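PDB 2PPG: putative isomerase from Sinorhizobium meliloti, which is of unknown function but has the two-domain architecture of the enolase superfamily, with an N-terminal capping domain packed on a C-terminal barrel. Local coordinates for residues H312-P317 / N339-E344; D154-Y159 / Y368-G373; D99-H104 / G297-M302. One frame throughout, in Å; residues are numbered along the deposited sequence.

Interaction 1: residues H312-P317 / N339-E344; sequences HIKVIP and NVDCHE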
ATOM      1  N   HIS A 312       6.616  20.436   2.234  1.00 26.66           N
ATOM      2  CA  HIS A 312       8.084  20.531   2.306  1.00 30.39           C
ATOM      3  C   HIS A 312       8.806  20.366   0.989  1.00 29.70           C
ATOM      4  O   HIS A 312       9.697  19.525   0.858  1.00 33.73           O
ATOM      5  CB  HIS A 312       8.635  19.558   3.349  1.00 31.08           C
ATOM      6  CG  HIS A 312       8.036  19.770   4.694  1.00 31.01           C
ATOM      7  ND1 HIS A 312       6.819  19.230   5.053  1.00 31.16           N
ATOM      8  CD2 HIS A 312       8.434  20.537   5.734  1.00 28.15           C
ATOM      9  CE1 HIS A 312       6.511  19.630   6.272  1.00 34.38           C
ATOM     10  NE2 HIS A 312       7.476  20.420   6.708  1.00 33.81           N
ATOM     11  N   ILE A 313       8.417  21.190   0.027  1.00 25.69           N
ATOM     12  CA  ILE A 313       8.947  21.146  -1.325  1.00 23.41           C
ATOM     13  C   ILE A 313       9.458  22.548  -1.678  1.00 26.12           C
ATOM     14  O   ILE A 313       8.839  23.542  -1.318  1.00 28.69           O
ATOM     15  CB  ILE A 313       7.863  20.649  -2.284  1.00 25.42           C
ATOM     16  CG1 ILE A 313       7.650  19.147  -2.076  1.00 27.52           C
ATOM     17  CG2 ILE A 313       8.207  20.949  -3.730  1.00 27.58           C
ATOM     18  CD1 ILE A 313       6.495  18.580  -2.840  1.00 31.90           C
ATOM     19  N   LYS A 314      10.615  22.624  -2.325  1.00 30.31           N
ATOM     20  CA  LYS A 314      11.215  23.894  -2.710  1.00 31.44           C
ATOM     21  C   LYS A 314      10.465  24.511  -3.882  1.00 30.56           C
ATOM     22  O   LYS A 314       9.960  23.805  -4.764  1.00 31.52           O
ATOM     23  CB  LYS A 314      12.696  23.691  -3.072  1.00 36.38           C
ATOM     24  CG  LYS A 314      13.708  24.304  -2.106  1.00 40.12           C
ATOM     25  CD  LYS A 314      13.267  24.175  -0.650  1.00 44.03           C
ATOM     26  CE  LYS A 314      14.051  25.108   0.262  1.00 48.00           C
ATOM     27  NZ  LYS A 314      13.880  26.545  -0.149  1.00 53.01           N
ATOM     28  N   VAL A 315      10.389  25.835  -3.887  1.00 28.73           N
ATOM     29  CA  VAL A 315       9.769  26.554  -4.991  1.00 25.90           C
ATOM     30  C   VAL A 315      10.838  27.296  -5.782  1.00 26.19           C
ATOM     31  O   VAL A 315      11.501  28.183  -5.249  1.00 33.55           O
ATOM     32  CB  VAL A 315       8.713  27.577  -4.505  1.00 28.08           C
ATOM     33  CG1 VAL A 315       7.938  28.136  -5.694  1.00 29.52           C
ATOM     34  CG2 VAL A 315       7.744  26.942  -3.525  1.00 26.81           C
ATOM     35  N   ILE A 316      11.036  26.910  -7.037  1.00 21.87           N
ATOM     36  CA  ILE A 316      11.899  27.665  -7.925  1.00 25.80           C
ATOM     37  C   ILE A 316      11.119  28.105  -9.170  1.00 25.96           C
ATOM     38  O   ILE A 316      11.058  27.389 -10.163  1.00 27.58           O
ATOM     39  CB  ILE A 316      13.195  26.890  -8.294  1.00 26.57           C
ATOM     40  CG1 ILE A 316      13.960  26.505  -7.027  1.00 26.36           C
ATOM     41  CG2 ILE A 316      14.076  27.757  -9.180  1.00 23.19           C
ATOM     42  CD1 ILE A 316      15.148  25.607  -7.265  1.00 25.62           C
ATOM     43  N   PRO A 317      10.496  29.287  -9.109  1.00 28.52           N
ATOM     44  CA  PRO A 317       9.603  29.686 -10.205  1.00 29.84           C
ATOM     45  C   PRO A 317      10.238  29.689 -11.593  1.00 30.99           C
ATOM     46  O   PRO A 317      11.436  29.974 -11.757  1.00 29.51           O
ATOM     47  CB  PRO A 317       9.159  31.097  -9.800  1.00 25.67           C
ATOM     48  CG  PRO A 317       9.223  31.059  -8.304  1.00 24.84           C
ATOM     49  CD  PRO A 317      10.513  30.296  -8.035  1.00 24.40           C
ATOM     50  N   ASN A 339       8.878  29.212   0.838  1.00 36.99           N
ATOM     51  CA  ASN A 339       9.712  28.181   0.226  1.00 38.91           C
ATOM     52  C   ASN A 339      10.497  28.543  -1.042  1.00 38.19           C
ATOM     53  O   ASN A 339      11.092  27.651  -1.665  1.00 34.84           O
ATOM     54  CB  ASN A 339       8.877  26.912  -0.032  1.00 41.10           C
ATOM     55  CG  ASN A 339       8.697  26.068   1.213  1.00 39.59           C
ATOM     56  OD1 ASN A 339       8.631  26.592   2.326  1.00 39.55           O
ATOM     57  ND2 ASN A 339       8.608  24.754   1.030  1.00 37.70           N
ATOM     58  N   VAL A 340      10.513  29.826  -1.418  1.00 39.15           N
ATOM     59  CA  VAL A 340      11.228  30.261  -2.634  1.00 39.62           C
ATOM     60  C   VAL A 340      12.750  30.366  -2.500  1.00 38.27           C
ATOM     61  O   VAL A 340      13.280  31.271  -1.877  1.00 36.31           O
ATOM     62  CB  VAL A 340      10.641  31.555  -3.243  1.00 39.18           C
ATOM     63  CG1 VAL A 340      11.468  31.999  -4.446  1.00 34.79           C
ATOM     64  CG2 VAL A 340       9.197  31.312  -3.671  1.00 39.24           C
ATOM     65  N   ASP A 341      13.445  29.425  -3.114  1.00 44.75           N
ATOM     66  CA  ASP A 341      14.895  29.317  -2.973  1.00 50.39           C
ATOM     67  C   ASP A 341      15.619  30.206  -3.979  1.00 48.20           C
ATOM     68  O   ASP A 341      16.743  30.651  -3.743  1.00 47.73           O
ATOM     69  CB  ASP A 341      15.312  27.860  -3.211  1.00 55.48           C
ATOM     70  CG  ASP A 341      16.717  27.571  -2.740  1.00 60.61           C
ATOM     71  OD1 ASP A 341      17.586  27.257  -3.588  1.00 59.63           O
ATOM     72  OD2 ASP A 341      16.950  27.667  -1.515  1.00 64.48           O
ATOM     73  N   CYS A 342      14.934  30.478  -5.086  1.00 45.28           N
ATOM     74  CA  CYS A 342      15.567  30.849  -6.328  1.00 38.21           C
ATOM     75  C   CYS A 342      14.487  31.124  -7.377  1.00 32.91           C
ATOM     76  O   CYS A 342      13.344  30.759  -7.187  1.00 30.14           O
ATOM     77  CB  CYS A 342      16.390  29.660  -6.789  1.00 40.70           C
ATOM     78  SG  CYS A 342      17.707  30.096  -7.835  1.00 49.18           S
ATOM     79  N   HIS A 343      14.859  31.744  -8.491  1.00 29.90           N
ATOM     80  CA  HIS A 343      13.911  32.086  -9.544  1.00 27.09           C
ATOM     81  C   HIS A 343      14.653  32.100 -10.868  1.00 29.06           C
ATOM     82  O   HIS A 343      15.707  32.719 -10.982  1.00 32.24           O
ATOM     83  CB  HIS A 343      13.303  33.460  -9.258  1.00 22.53           C
ATOM     84  CG  HIS A 343      12.085  33.783 -10.064  1.00 23.15           C
ATOM     85  ND1 HIS A 343      12.125  34.016 -11.426  1.00 21.29           N
ATOM     86  CD2 HIS A 343      10.794  33.959  -9.690  1.00 24.27           C
ATOM     87  CE1 HIS A 343      10.908  34.303 -11.855  1.00 22.87           C
ATOM     88  NE2 HIS A 343      10.081  34.273 -10.822  1.00 22.34           N
ATOM     89  N   GLU A 344      14.111  31.407 -11.864  1.00 31.70           N
ATOM     90  CA  GLU A 344      14.693  31.400 -13.209  1.00 33.55           C
ATOM     91  C   GLU A 344      14.851  32.816 -13.772  1.00 30.08           C
ATOM     92  O   GLU A 344      14.002  33.683 -13.559  1.00 25.22           O
ATOM     93  CB  GLU A 344      13.831  30.558 -14.156  1.00 32.72           C
ATOM     94  CG  GLU A 344      14.460  30.309 -15.510  1.00 36.91           C
ATOM     95  CD  GLU A 344      13.624  29.423 -16.428  1.00 40.13           C
ATOM     96  OE1 GLU A 344      12.401  29.293 -16.213  1.00 44.10           O
ATOM     97  OE2 GLU A 344      14.194  28.853 -17.382  1.00 42.28           O
TER
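V315 and V340 meet at the single backbone bridge between residues 312-317 and 339-344, two segments whose end-to-end directions differ by 26°. The pair illustrates how neighbouring barrel segments can be held by backbone bonds and side-chain bonds around a single bridge. V315 N donates to N339 O at 3.0 Å, and V315 O accepts D341 N at 3.1 Å. On this frame V315 CB rests against V340 CG2 (3.9 Å), while V315 CG2, anti to its own carbonyl carbon, lies over N339 CB. Packing is tight further along. P317 crosses H343 at about a right angle, its CB only 3.3 Å from H343 CD2, and P317 O takes E344 N at 3.0 Å, nearly along the C=O axis. The imidazole is gripped at both nitrogens, by E344 O at ND1, close to the ring plane, and by S330 OG at NE2, which fixes its rotation. The other end is looser and only partly buried. K314, bent at chi2 and chi4, brings NZ to 3.5 Å from D341 OD2 in a long salt bridge and adds a weak bond to N339 O; T223 of a second subunit packs on this lysine. One firm bond stands out here: N339 ND2 reaches I313 O at 2.7 Å and 172°, the oxygen lying in the amide plane but the donor well above the carbonyl plane. Together the segments form the ends of a beta-alpha-beta unit of the barrel: strand 314-315 lies beside strand 288-289, strand 343-345 beside 155-161, and helix 325-336 covers P317 and H343.

Interaction 2: residues D154-Y159 / Y368-G373; sequences DRIAAY and YVVPTG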
ATOM      1  N   ASP A 154      13.324  41.017  -0.177  1.00 37.31           N
ATOM      2  CA  ASP A 154      13.282  42.004  -1.276  1.00 37.58           C
ATOM      3  C   ASP A 154      14.289  41.752  -2.407  1.00 36.79           C
ATOM      4  O   ASP A 154      14.240  42.403  -3.455  1.00 35.75           O
ATOM      5  CB  ASP A 154      13.276  43.460  -0.793  1.00 38.28           C
ATOM      6  CG  ASP A 154      14.596  43.905  -0.223  1.00 38.85           C
ATOM      7  OD1 ASP A 154      14.687  45.110   0.100  1.00 38.06           O
ATOM      8  OD2 ASP A 154      15.527  43.076  -0.097  1.00 39.28           O
ATOM      9  N   ARG A 155      15.197  40.812  -2.176  1.00 35.02           N
ATOM     10  CA  ARG A 155      15.985  40.243  -3.260  1.00 34.91           C
ATOM     11  C   ARG A 155      15.612  38.766  -3.397  1.00 29.79           C
ATOM     12  O   ARG A 155      15.247  38.106  -2.426  1.00 25.27           O
ATOM     13  CB  ARG A 155      17.494  40.357  -3.007  1.00 37.30           C
ATOM     14  CG  ARG A 155      18.051  41.728  -2.639  1.00 40.80           C
ATOM     15  CD  ARG A 155      18.142  42.655  -3.824  1.00 41.61           C
ATOM     16  NE  ARG A 155      17.173  43.733  -3.699  1.00 44.51           N
ATOM     17  CZ  ARG A 155      17.499  45.007  -3.523  1.00 44.67           C
ATOM     18  NH1 ARG A 155      16.554  45.924  -3.415  1.00 46.05           N
ATOM     19  NH2 ARG A 155      18.773  45.366  -3.477  1.00 47.67           N
ATOM     20  N   ILE A 156      15.724  38.248  -4.606  1.00 27.66           N
ATOM     21  CA  ILE A 156      15.530  36.834  -4.841  1.00 29.38           C
ATOM     22  C   ILE A 156      16.677  36.357  -5.706  1.00 28.92           C
ATOM     23  O   ILE A 156      16.980  36.969  -6.730  1.00 28.96           O
ATOM     24  CB  ILE A 156      14.181  36.546  -5.555  1.00 30.03           C
ATOM     25  CG1 ILE A 156      13.013  36.967  -4.656  1.00 29.90           C
ATOM     26  CG2 ILE A 156      14.085  35.057  -5.936  1.00 27.83           C
ATOM     27  CD1 ILE A 156      11.674  37.099  -5.333  1.00 28.35           C
ATOM     28  N   ALA A 157      17.320  35.272  -5.293  1.00 29.49           N
ATOM     29  CA  ALA A 157      18.398  34.691  -6.084  1.00 28.24           C
ATOM     30  C   ALA A 157      17.864  34.318  -7.471  1.00 31.31           C
ATOM     31  O   ALA A 157      16.732  33.847  -7.607  1.00 33.86           O
ATOM     32  CB  ALA A 157      19.006  33.487  -5.372  1.00 21.39           C
ATOM     33  N   ALA A 158      18.666  34.578  -8.502  1.00 30.85           N
ATOM     34  CA  ALA A 158      18.270  34.288  -9.876  1.00 28.56           C
ATOM     35  C   ALA A 158      19.236  33.270 -10.442  1.00 28.96           C
ATOM     36  O   ALA A 158      20.381  33.207 -10.018  1.00 33.23           O
ATOM     37  CB  ALA A 158      18.293  35.543 -10.700  1.00 21.12           C
ATOM     38  N   TYR A 159      18.794  32.461 -11.389  1.00 28.30           N
ATOM     39  CA  TYR A 159      19.759  31.624 -12.096  1.00 27.69           C
ATOM     40  C   TYR A 159      19.650  31.849 -13.582  1.00 25.27           C
ATOM     41  O   TYR A 159      18.556  32.070 -14.101  1.00 24.67           O
ATOM     42  CB  TYR A 159      19.620  30.144 -11.745  1.00 26.51           C
ATOM     43  CG  TYR A 159      18.377  29.447 -12.260  1.00 26.69           C
ATOM     44  CD1 TYR A 159      18.333  28.932 -13.555  1.00 27.50           C
ATOM     45  CD2 TYR A 159      17.277  29.248 -11.441  1.00 25.26           C
ATOM     46  CE1 TYR A 159      17.238  28.280 -14.028  1.00 26.56           C
ATOM     47  CE2 TYR A 159      16.165  28.583 -11.907  1.00 26.60           C
ATOM     48  CZ  TYR A 159      16.151  28.102 -13.207  1.00 28.86           C
ATOM     49  OH  TYR A 159      15.053  27.434 -13.705  1.00 29.14           O
ATOM     50  N   TYR A 368      17.247  38.990  -8.519  1.00 35.40           N
ATOM     51  CA  TYR A 368      16.097  39.794  -8.890  1.00 30.81           C
ATOM     52  C   TYR A 368      15.837  40.853  -7.812  1.00 30.44           C
ATOM     53  O   TYR A 368      15.743  40.547  -6.619  1.00 30.47           O
ATOM     54  CB  TYR A 368      14.870  38.908  -9.002  1.00 31.31           C
ATOM     55  CG  TYR A 368      14.675  38.221 -10.327  1.00 33.23           C
ATOM     56  CD1 TYR A 368      14.156  38.914 -11.424  1.00 33.66           C
ATOM     57  CD2 TYR A 368      14.965  36.872 -10.480  1.00 31.64           C
ATOM     58  CE1 TYR A 368      13.956  38.284 -12.641  1.00 30.20           C
ATOM     59  CE2 TYR A 368      14.759  36.228 -11.695  1.00 31.10           C
ATOM     60  CZ  TYR A 368      14.246  36.939 -12.769  1.00 30.67           C
ATOM     61  OH  TYR A 368      14.033  36.310 -13.979  1.00 31.86           O
ATOM     62  N   VAL A 369      15.741  42.110  -8.215  1.00 26.98           N
ATOM     63  CA  VAL A 369      15.312  43.122  -7.278  1.00 25.83           C
ATOM     64  C   VAL A 369      13.786  43.162  -7.370  1.00 28.21           C
ATOM     65  O   VAL A 369      13.228  43.353  -8.450  1.00 24.20           O
ATOM     66  CB  VAL A 369      15.940  44.482  -7.604  1.00 29.01           C
ATOM     67  CG1 VAL A 369      15.331  45.580  -6.733  1.00 26.57           C
ATOM     68  CG2 VAL A 369      17.484  44.424  -7.457  1.00 23.46           C
ATOM     69  N   VAL A 370      13.119  42.928  -6.247  1.00 26.46           N
ATOM     70  CA  VAL A 370      11.665  42.929  -6.210  1.00 28.15           C
ATOM     71  C   VAL A 370      11.153  44.356  -6.318  1.00 27.29           C
ATOM     72  O   VAL A 370      11.540  45.207  -5.510  1.00 30.67           O
ATOM     73  CB  VAL A 370      11.134  42.318  -4.890  1.00 29.79           C
ATOM     74  CG1 VAL A 370       9.592  42.445  -4.808  1.00 30.49           C
ATOM     75  CG2 VAL A 370      11.576  40.872  -4.744  1.00 27.05           C
ATOM     76  N   PRO A 371      10.295  44.629  -7.320  1.00 27.34           N
ATOM     77  CA  PRO A 371       9.716  45.970  -7.498  1.00 27.05           C
ATOM     78  C   PRO A 371       9.011  46.423  -6.239  1.00 30.14           C
ATOM     79  O   PRO A 371       8.384  45.617  -5.569  1.00 32.23           O
ATOM     80  CB  PRO A 371       8.718  45.801  -8.656  1.00 26.85           C
ATOM     81  CG  PRO A 371       8.625  44.315  -8.919  1.00 28.34           C
ATOM     82  CD  PRO A 371       9.861  43.680  -8.361  1.00 27.31           C
ATOM     83  N   THR A 372       9.118  47.706  -5.917  1.00 36.04           N
ATOM     84  CA  THR A 372       8.655  48.220  -4.625  1.00 38.65           C
ATOM     85  C   THR A 372       7.215  48.735  -4.605  1.00 44.17           C
ATOM     86  O   THR A 372       6.899  49.643  -3.840  1.00 45.69           O
ATOM     87  CB  THR A 372       9.567  49.345  -4.118  1.00 35.67           C
ATOM     88  OG1 THR A 372       9.701  50.332  -5.148  1.00 35.72           O
ATOM     89  CG2 THR A 372      10.942  48.806  -3.758  1.00 34.01           C
ATOM     90  N   GLY A 373       6.345  48.149  -5.428  1.00 48.68           N
ATOM     91  CA  GLY A 373       4.902  48.471  -5.402  1.00 45.98           C
ATOM     92  C   GLY A 373       4.588  49.878  -5.880  1.00 43.86           C
ATOM     93  O   GLY A 373       5.492  50.575  -6.352  1.00 40.31           O
TER
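R155 and V369 run alongside each other with their side chains in the same direction, at a non-hydrogen-bonded pair of strands 155-161 and 367-369. The latter, hairpin partner of 362-364, adds antiparallel to a barrel strand whose other neighbours are parallel. The arginine is a good example of a charged group used for its flat surface: bent at chi2 and chi3, it lays one face of the guanidinium over the valine, with V369 CG1 3.6 Å from NH1 and CG2 3.8 Å from NE. On the other side of the sheet the bumps are apolar. I156 CD1 nudges V370 CG2 at 3.8 Å, the two chains crossing obliquely, and the methyl of A158 fits beside the ring of Y368, CB to CD2 3.6 Å. V370 also turns CG2 onto D154 O. Between these faces I156 and Y368 form the hydrogen-bonded pair: I156 O accepts Y368 N at 2.7 Å, and I156 N returns a bond to Y368 O. Helix 325-336 covers I156 and Y368. The polar work falls largely on backbone atoms: D154 O is gripped twice, by V370 N at 3.1 Å and by R155 NE at 3.2 Å, from opposite faces of its plane. The arginine is thus tied to the strand start through NE, while its charge stays at the exposed side.

Interaction 3: residues D99-H104 / G297-M302; sequences DAAAIH and GITQFM
A101 and T299 mark the point where helix segments 100-104 and 297-302 cross at -90°, with their axes 9.3 Å apart and these two CA atoms separated by 5.5 Å. This is an interdomain contact of the enolase-superfamily architecture: a helix of the N-terminal domain lies across helix 293-310, which leads into barrel strand 314-315. The barrel helix is kinked here, where the N atoms of I298 and T299 make no bond to the preceding turn. G297, with a positive phi, sits at the kink, and T299 N is instead taken by the carboxylate of D129 on helix 119-140. The perpendicular crossing shares little surface, 183 Å² in all, and at its centre the fit is between two small side chains. T299 meets A101 with both branches: its CG2 touches A101 CB at 3.7 Å, and its OG1 lies 3.4 Å from A101 CA. A methyl and a hydroxyl therefore press on the same alanine. One turn on, H104 points its CB toward the barrel helix, with CG anti to the backbone N (chi1 176°); the imidazole crosses the side chain of Q300 at about a right angle, ring and amide planes 53° apart, and L125 packs on this histidine as well. The start of helix 100-109 also belongs to the assembly, since D99 OD1 receives K146 NZ and Q151 N of a third subunit. The threonine hydroxyl is not left to apolar neighbours alone: OG1 is anti to its own carbonyl carbon, and from that position it is hydrogen-bonded to the indole NE1 of W133.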
ATOM      1  N   ASP A  99     -11.695  41.160  -4.295  1.00 27.65           N
ATOM      2  CA  ASP A  99     -12.242  39.801  -4.378  1.00 29.27           C
ATOM      3  C   ASP A  99     -11.544  38.946  -5.443  1.00 29.93           C
ATOM      4  O   ASP A  99     -12.131  37.985  -5.933  1.00 24.79           O
ATOM      5  CB  ASP A  99     -13.738  39.839  -4.715  1.00 30.03           C
ATOM      6  CG  ASP A  99     -14.571  40.523  -3.650  1.00 32.02           C
ATOM      7  OD1 ASP A  99     -14.092  40.691  -2.512  1.00 32.67           O
ATOM      8  OD2 ASP A  99     -15.723  40.898  -3.959  1.00 36.34           O
ATOM      9  N   ALA A 100     -10.305  39.300  -5.794  1.00 32.02           N
ATOM     10  CA  ALA A 100      -9.547  38.647  -6.883  1.00 30.27           C
ATOM     11  C   ALA A 100      -9.641  37.128  -6.914  1.00 31.78           C
ATOM     12  O   ALA A 100      -9.991  36.543  -7.954  1.00 30.10           O
ATOM     13  CB  ALA A 100      -8.073  39.069  -6.849  1.00 30.38           C
ATOM     14  N   ALA A 101      -9.330  36.500  -5.778  1.00 29.55           N
ATOM     15  CA  ALA A 101      -9.272  35.041  -5.688  1.00 29.37           C
ATOM     16  C   ALA A 101     -10.654  34.390  -5.749  1.00 30.30           C
ATOM     17  O   ALA A 101     -10.815  33.301  -6.319  1.00 33.46           O
ATOM     18  CB  ALA A 101      -8.521  34.608  -4.424  1.00 31.36           C
ATOM     19  N   ALA A 102     -11.644  35.057  -5.162  1.00 27.63           N
ATOM     20  CA  ALA A 102     -13.013  34.588  -5.215  1.00 25.77           C
ATOM     21  C   ALA A 102     -13.517  34.702  -6.653  1.00 27.80           C
ATOM     22  O   ALA A 102     -14.196  33.806  -7.173  1.00 32.99           O
ATOM     23  CB  ALA A 102     -13.889  35.393  -4.254  1.00 25.53           C
ATOM     24  N   ILE A 103     -13.150  35.797  -7.304  1.00 26.63           N
ATOM     25  CA  ILE A 103     -13.471  36.001  -8.709  1.00 26.59           C
ATOM     26  C   ILE A 103     -12.827  34.895  -9.551  1.00 27.27           C
ATOM     27  O   ILE A 103     -13.476  34.317 -10.421  1.00 28.77           O
ATOM     28  CB  ILE A 103     -13.014  37.402  -9.185  1.00 24.12           C
ATOM     29  CG1 ILE A 103     -13.864  38.508  -8.540  1.00 24.27           C
ATOM     30  CG2 ILE A 103     -13.044  37.520 -10.690  1.00 19.38           C
ATOM     31  CD1 ILE A 103     -13.100  39.852  -8.399  1.00 22.19           C
ATOM     32  N   HIS A 104     -11.565  34.576  -9.273  1.00 26.89           N
ATOM     33  CA  HIS A 104     -10.893  33.508 -10.003  1.00 25.93           C
ATOM     34  C   HIS A 104     -11.692  32.205  -9.943  1.00 28.96           C
ATOM     35  O   HIS A 104     -11.837  31.513 -10.947  1.00 29.97           O
ATOM     36  CB  HIS A 104      -9.478  33.259  -9.479  1.00 24.80           C
ATOM     37  CG  HIS A 104      -8.804  32.108 -10.156  1.00 26.13           C
ATOM     38  ND1 HIS A 104      -8.144  32.239 -11.360  1.00 25.20           N
ATOM     39  CD2 HIS A 104      -8.733  30.796  -9.827  1.00 22.66           C
ATOM     40  CE1 HIS A 104      -7.689  31.059 -11.739  1.00 25.54           C
ATOM     41  NE2 HIS A 104      -8.027  30.168 -10.822  1.00 25.71           N
ATOM     42  N   GLY A 297      -1.459  32.659 -12.917  1.00 18.49           N
ATOM     43  CA  GLY A 297      -2.019  33.794 -12.208  1.00 21.49           C
ATOM     44  C   GLY A 297      -1.696  33.719 -10.725  1.00 26.78           C
ATOM     45  O   GLY A 297      -1.338  32.656 -10.202  1.00 32.36           O
ATOM     46  N   ILE A 298      -1.815  34.849 -10.040  1.00 24.08           N
ATOM     47  CA  ILE A 298      -1.385  34.937  -8.647  1.00 21.37           C
ATOM     48  C   ILE A 298      -2.113  33.961  -7.722  1.00 25.95           C
ATOM     49  O   ILE A 298      -1.474  33.236  -6.945  1.00 29.42           O
ATOM     50  CB  ILE A 298      -1.463  36.385  -8.151  1.00 18.64           C
ATOM     51  CG1 ILE A 298      -0.223  37.138  -8.645  1.00 21.08           C
ATOM     52  CG2 ILE A 298      -1.635  36.443  -6.630  1.00 14.38           C
ATOM     53  CD1 ILE A 298      -0.354  38.637  -8.786  1.00 21.10           C
ATOM     54  N   THR A 299      -3.435  33.903  -7.846  1.00 27.35           N
ATOM     55  CA  THR A 299      -4.253  33.072  -6.962  1.00 29.52           C
ATOM     56  C   THR A 299      -3.795  31.620  -6.982  1.00 29.14           C
ATOM     57  O   THR A 299      -3.628  30.991  -5.939  1.00 33.59           O
ATOM     58  CB  THR A 299      -5.749  33.131  -7.342  1.00 28.82           C
ATOM     59  OG1 THR A 299      -6.239  34.468  -7.154  1.00 34.06           O
ATOM     60  CG2 THR A 299      -6.558  32.176  -6.485  1.00 24.70           C
ATOM     61  N   GLN A 300      -3.574  31.098  -8.176  1.00 26.00           N
ATOM     62  CA  GLN A 300      -3.275  29.695  -8.329  1.00 26.43           C
ATOM     63  C   GLN A 300      -1.825  29.476  -7.905  1.00 29.27           C
ATOM     64  O   GLN A 300      -1.504  28.514  -7.207  1.00 29.69           O
ATOM     65  CB  GLN A 300      -3.501  29.321  -9.779  1.00 28.13           C
ATOM     66  CG  GLN A 300      -4.043  27.958 -10.003  1.00 34.68           C
ATOM     67  CD  GLN A 300      -5.351  27.688  -9.290  1.00 35.90           C
ATOM     68  OE1 GLN A 300      -6.402  28.235  -9.640  1.00 37.14           O
ATOM     69  NE2 GLN A 300      -5.299  26.810  -8.306  1.00 34.88           N
ATOM     70  N   PHE A 301      -0.970  30.413  -8.305  1.00 27.41           N
ATOM     71  CA  PHE A 301       0.448  30.420  -7.975  1.00 29.93           C
ATOM     72  C   PHE A 301       0.643  30.318  -6.463  1.00 30.06           C
ATOM     73  O   PHE A 301       1.472  29.540  -5.992  1.00 29.30           O
ATOM     74  CB  PHE A 301       1.068  31.722  -8.518  1.00 29.92           C
ATOM     75  CG  PHE A 301       2.580  31.740  -8.561  1.00 26.90           C
ATOM     76  CD1 PHE A 301       3.255  31.414  -9.725  1.00 25.39           C
ATOM     77  CD2 PHE A 301       3.325  32.162  -7.455  1.00 28.12           C
ATOM     78  CE1 PHE A 301       4.666  31.463  -9.775  1.00 29.35           C
ATOM     79  CE2 PHE A 301       4.731  32.213  -7.497  1.00 26.55           C
ATOM     80  CZ  PHE A 301       5.399  31.861  -8.654  1.00 25.44           C
HETATM   81  N   MSE A 302      -0.128  31.092  -5.710  1.00 29.73           N
HETATM   82  CA  MSE A 302      -0.015  31.079  -4.250  1.00 33.56           C
HETATM   83  C   MSE A 302      -0.575  29.791  -3.644  1.00 33.07           C
HETATM   84  O   MSE A 302      -0.052  29.292  -2.643  1.00 33.25           O
HETATM   85  CB  MSE A 302      -0.689  32.309  -3.628  1.00 38.38           C
HETATM   86  CG  MSE A 302      -0.003  33.632  -3.967  1.00 43.89           C
HETATM   87 SE   MSE A 302       1.839  33.788  -3.265  1.00 55.63          SE
HETATM   88  CE  MSE A 302       1.403  33.848  -1.355  1.00 50.54           C
TER

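Interactions 1 and 2 belong to one continuous sheet, since strands 343-345 and 155-161 are neighbours in it: H343 O and Y159 N are 3.1 Å apart, and the hydroxyl of Y368 meets E344 O at 2.7 Å, both probable hydrogen bonds. Interaction 1 is largely core, whereas interaction 2 runs from a buried face to exposed arginine and aspartate. Interaction 3 is fully buried yet lies between domains, and it relies on close side-chain fit where the strand pairs rely on backbone bonds. It reaches interaction 1 through F301, whose CZ packs on P317 CG at 3.9 Å, but stays about 9 Å from interaction 2 between nearest atoms.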